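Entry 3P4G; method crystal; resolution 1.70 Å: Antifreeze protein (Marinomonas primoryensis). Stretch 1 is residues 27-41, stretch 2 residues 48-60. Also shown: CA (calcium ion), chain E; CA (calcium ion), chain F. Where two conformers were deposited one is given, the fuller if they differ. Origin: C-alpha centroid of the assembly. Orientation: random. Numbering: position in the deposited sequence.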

# COMPACT_ATOMS: atom_id res chain seq x y z
N HIS A 27 35.32 -6.80 2.18
CA HIS A 27 34.49 -7.79 1.52
C HIS A 27 34.08 -8.83 2.58
O HIS A 27 34.92 -9.54 3.13
CB HIS A 27 35.30 -8.40 0.36
CG HIS A 27 34.58 -9.41 -0.48
ND1 HIS A 27 33.20 -9.50 -0.56
CD2 HIS A 27 35.06 -10.36 -1.33
CE1 HIS A 27 32.87 -10.46 -1.41
NE2 HIS A 27 33.98 -11.00 -1.89
N TYR A 28 32.79 -8.87 2.92
CA TYR A 28 32.29 -9.85 3.89
C TYR A 28 32.08 -11.22 3.28
O TYR A 28 31.22 -11.42 2.40
CB TYR A 28 31.01 -9.37 4.56
CG TYR A 28 30.42 -10.38 5.51
CD1 TYR A 28 30.80 -10.40 6.86
CD2 TYR A 28 29.49 -11.35 5.06
CE1 TYR A 28 30.25 -11.36 7.76
CE2 TYR A 28 28.95 -12.31 5.93
CZ TYR A 28 29.33 -12.30 7.29
OH TYR A 28 28.80 -13.22 8.17
N ILE A 29 32.86 -12.19 3.78
CA ILE A 29 32.78 -13.54 3.26
C ILE A 29 32.47 -14.56 4.37
O ILE A 29 32.70 -15.76 4.21
CB ILE A 29 34.03 -13.89 2.48
CG1 ILE A 29 35.29 -13.78 3.37
CG2 ILE A 29 34.17 -12.95 1.26
CD1 ILE A 29 36.54 -14.47 2.76
N GLY A 30 31.93 -14.10 5.48
CA GLY A 30 31.47 -15.03 6.49
C GLY A 30 32.17 -14.77 7.80
O GLY A 30 33.39 -14.54 7.84
N SER A 31 31.39 -14.77 8.88
CA SER A 31 31.91 -14.60 10.22
C SER A 31 30.82 -15.00 11.19
O SER A 31 29.63 -15.03 10.83
CB SER A 31 32.31 -13.15 10.46
OG SER A 31 33.01 -13.10 11.68
N ALA A 32 31.21 -15.33 12.42
CA ALA A 32 30.26 -15.76 13.44
C ALA A 32 30.03 -14.60 14.42
O ALA A 32 30.99 -13.98 14.85
CB ALA A 32 30.81 -16.97 14.19
N PHE A 33 28.78 -14.36 14.80
CA PHE A 33 28.47 -13.36 15.82
C PHE A 33 27.92 -14.03 17.05
O PHE A 33 28.17 -15.24 17.26
CB PHE A 33 27.59 -12.26 15.23
CG PHE A 33 28.20 -11.68 13.99
CD1 PHE A 33 27.86 -12.18 12.73
CD2 PHE A 33 29.16 -10.69 14.10
CE1 PHE A 33 28.46 -11.64 11.57
CE2 PHE A 33 29.77 -10.19 12.97
CZ PHE A 33 29.39 -10.64 11.70
N ASP A 34 27.29 -13.26 17.93
CA ASP A 34 26.78 -13.85 19.17
C ASP A 34 25.70 -13.03 19.79
O ASP A 34 25.14 -12.14 19.14
CB ASP A 34 27.93 -13.99 20.19
CG ASP A 34 28.60 -12.68 20.48
OD1 ASP A 34 29.79 -12.72 20.88
OD2 ASP A 34 27.98 -11.61 20.34
N ALA A 35 25.43 -13.33 21.07
CA ALA A 35 24.28 -12.76 21.79
C ALA A 35 24.55 -11.32 22.24
O ALA A 35 23.63 -10.65 22.72
CB ALA A 35 23.87 -13.66 23.00
N SER A 36 25.77 -10.83 22.06
CA SER A 36 26.01 -9.45 22.44
C SER A 36 25.29 -8.53 21.46
O SER A 36 24.80 -8.95 20.39
CB SER A 36 27.51 -9.13 22.49
OG SER A 36 28.05 -9.09 21.19
N ASN A 37 25.18 -7.27 21.85
CA ASN A 37 24.70 -6.23 20.93
C ASN A 37 25.85 -5.91 19.95
O ASN A 37 26.77 -5.13 20.26
CB ASN A 37 24.34 -4.97 21.75
CG ASN A 37 23.28 -5.24 22.80
OD1 ASN A 37 22.36 -6.04 22.60
ND2 ASN A 37 23.39 -4.54 23.93
N ASN A 38 25.86 -6.61 18.82
CA ASN A 38 26.88 -6.42 17.80
C ASN A 38 26.84 -5.11 17.03
O ASN A 38 25.80 -4.48 16.87
CB ASN A 38 26.83 -7.59 16.81
CG ASN A 38 27.16 -8.91 17.46
OD1 ASN A 38 26.30 -9.79 17.60
ND2 ASN A 38 28.43 -9.08 17.87
N ASN A 39 28.01 -4.71 16.53
CA ASN A 39 28.11 -3.58 15.59
C ASN A 39 28.97 -4.09 14.44
O ASN A 39 30.16 -4.40 14.63
CB ASN A 39 28.76 -2.32 16.21
CG ASN A 39 28.81 -1.15 15.22
OD1 ASN A 39 27.83 -0.87 14.53
ND2 ASN A 39 29.94 -0.51 15.12
N VAL A 40 28.33 -4.28 13.29
CA VAL A 40 29.01 -4.85 12.13
C VAL A 40 29.11 -3.78 11.07
O VAL A 40 28.08 -3.22 10.66
CB VAL A 40 28.27 -6.11 11.61
CG1 VAL A 40 28.99 -6.73 10.32
CG2 VAL A 40 28.18 -7.14 12.73
N ALA A 41 30.34 -3.49 10.61
CA ALA A 41 30.56 -2.50 9.57
C ALA A 41 31.19 -3.20 8.39
O ALA A 41 32.30 -3.75 8.53
CB ALA A 41 31.53 -1.38 10.09
N ALA A 48 28.39 -13.79 2.01
CA ALA A 48 28.03 -15.02 2.76
C ALA A 48 26.91 -14.68 3.72
O ALA A 48 26.57 -13.52 3.90
CB ALA A 48 29.22 -15.56 3.57
N THR A 49 26.35 -15.70 4.35
CA THR A 49 25.30 -15.45 5.31
C THR A 49 25.88 -14.62 6.48
O THR A 49 27.04 -14.78 6.89
CB THR A 49 24.65 -16.76 5.82
OG1 THR A 49 25.65 -17.60 6.39
CG2 THR A 49 23.95 -17.48 4.67
N LEU A 50 25.04 -13.72 6.98
CA LEU A 50 25.41 -12.82 8.06
C LEU A 50 24.25 -12.89 9.05
O LEU A 50 23.12 -12.53 8.74
CB LEU A 50 25.61 -11.38 7.52
CG LEU A 50 26.40 -10.40 8.40
CD1 LEU A 50 26.80 -9.16 7.56
CD2 LEU A 50 25.55 -10.00 9.61
N ASN A 51 24.54 -13.37 10.24
CA ASN A 51 23.52 -13.55 11.26
C ASN A 51 24.01 -12.98 12.60
O ASN A 51 24.87 -13.57 13.27
CB ASN A 51 23.21 -15.06 11.37
CG ASN A 51 22.01 -15.39 12.32
OD1 ASN A 51 21.53 -14.56 13.09
ND2 ASN A 51 21.58 -16.65 12.29
N VAL A 52 23.42 -11.86 13.00
CA VAL A 52 23.89 -11.23 14.22
C VAL A 52 23.18 -11.72 15.48
O VAL A 52 23.53 -11.30 16.60
CB VAL A 52 23.92 -9.67 14.10
CG1 VAL A 52 25.14 -9.21 13.23
CG2 VAL A 52 22.63 -9.12 13.48
N LEU A 53 22.23 -12.66 15.31
CA LEU A 53 21.70 -13.48 16.42
C LEU A 53 21.05 -12.60 17.50
O LEU A 53 20.48 -11.54 17.20
CB LEU A 53 22.83 -14.38 17.04
CG LEU A 53 23.42 -15.42 16.07
CD1 LEU A 53 24.79 -15.93 16.52
CD2 LEU A 53 22.46 -16.61 15.87
N ALA A 54 21.08 -13.07 18.73
CA ALA A 54 20.43 -12.30 19.81
C ALA A 54 21.14 -10.97 20.09
O ALA A 54 22.28 -10.71 19.64
CB ALA A 54 20.29 -13.12 21.08
N GLY A 55 20.44 -10.13 20.85
CA GLY A 55 20.97 -8.81 21.13
C GLY A 55 20.40 -7.79 20.18
O GLY A 55 19.86 -8.13 19.11
N ASP A 56 20.53 -6.54 20.55
CA ASP A 56 20.06 -5.43 19.70
C ASP A 56 21.28 -5.00 18.86
O ASP A 56 22.17 -4.29 19.34
CB ASP A 56 19.59 -4.29 20.59
CG ASP A 56 18.40 -4.66 21.48
OD1 ASP A 56 17.68 -5.64 21.18
OD2 ASP A 56 18.22 -3.96 22.51
N ASP A 57 21.31 -5.49 17.62
CA ASP A 57 22.51 -5.43 16.77
C ASP A 57 22.36 -4.32 15.75
O ASP A 57 21.26 -4.05 15.25
CB ASP A 57 22.66 -6.74 16.01
CG ASP A 57 22.72 -7.95 16.95
OD1 ASP A 57 23.65 -8.06 17.80
OD2 ASP A 57 21.83 -8.81 16.83
N LYS A 58 23.48 -3.74 15.36
CA LYS A 58 23.50 -2.76 14.29
C LYS A 58 24.42 -3.34 13.22
O LYS A 58 25.52 -3.85 13.53
CB LYS A 58 24.10 -1.41 14.75
CG LYS A 58 24.11 -0.37 13.57
CD LYS A 58 24.21 1.08 14.09
CE LYS A 58 24.41 2.12 12.94
NZ LYS A 58 24.68 3.48 13.57
N VAL A 59 23.93 -3.33 11.99
CA VAL A 59 24.70 -3.78 10.81
C VAL A 59 24.64 -2.68 9.73
O VAL A 59 23.56 -2.15 9.42
CB VAL A 59 24.14 -5.11 10.25
CG1 VAL A 59 24.87 -5.42 8.94
CG2 VAL A 59 24.28 -6.29 11.24
N SER A 60 25.80 -2.35 9.16
CA SER A 60 25.89 -1.29 8.16
C SER A 60 26.77 -1.80 7.05
O SER A 60 27.90 -2.23 7.28
CB SER A 60 26.49 -0.01 8.75
OG SER A 60 25.77 0.40 9.90
CA CA E . 24.12 -10.20 18.50
CA CA F . 19.57 -9.34 17.02
O HOH W 1 27.02 -15.00 10.54
O HOH W 2 26.61 -15.74 13.26
O HOH W 3 27.52 -0.59 11.97

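Two successive coils of the chain, 27-41 and 48-60, pack in register and bury 909 Å² between them. At the start of stretch 2, Ala48 points its methyl toward stretch 1, where CB lies 3.5 Å from Ile29 C and 4.0 Å from Tyr28 CE2. Thr49 turns its side chain away but offers its carbonyl: Tyr28 OH donates to Thr49 O (2.7 Å), so the buried tyrosine hydroxyl is satisfied at the ring edge. Leu50 covers a face of the same ring, its CD1 4.0 Å from the Tyr28 ring centroid, while its CD2 meets Phe33 CE1 at 3.9 Å. At Asn51 water mediates: one molecule links Asn51 N to Ser31 O, another Asn51 O to Phe33 N. Val52 CG1 sits over a face of the Phe33 ring and touches Val40 CG2 (3.7 Å), closing a small apolar cluster. Leu53 CD1 packs 3.5 Å from Phe33 O.

Calcium E then joins the turns. It is bound by Asp34 O, Ser36 O, Val52 O, Ala54 O, Asp57 OD1 and the Asn38 side chain at 2.2-2.4 Å, which explains why carbonyls such as Asp34 O and Val52 O can lie only 3.1 Å apart. Gly55 fits because a CB here would clash with Ser36 O and Ala35 O. Asp56 N donates to Asn37 OD1 (2.8 Å). Asp57 does double duty: OD1 binds calcium E and accepts from Asn38 N (2.8 Å), while OD2 binds calcium F with Leu53 O and Gly55 O.

From Lys58 a parallel ladder takes over, with Lys58 N to Asn38 O, Val40 N to Lys58 O and Ser60 N to Val40 O each 2.9 Å. Val59 and Val40 share one sheet face, Val59 CG2 4.0 Å from Val40 CB; on the other, a water joins Ser60 OG to Asn39 OD1.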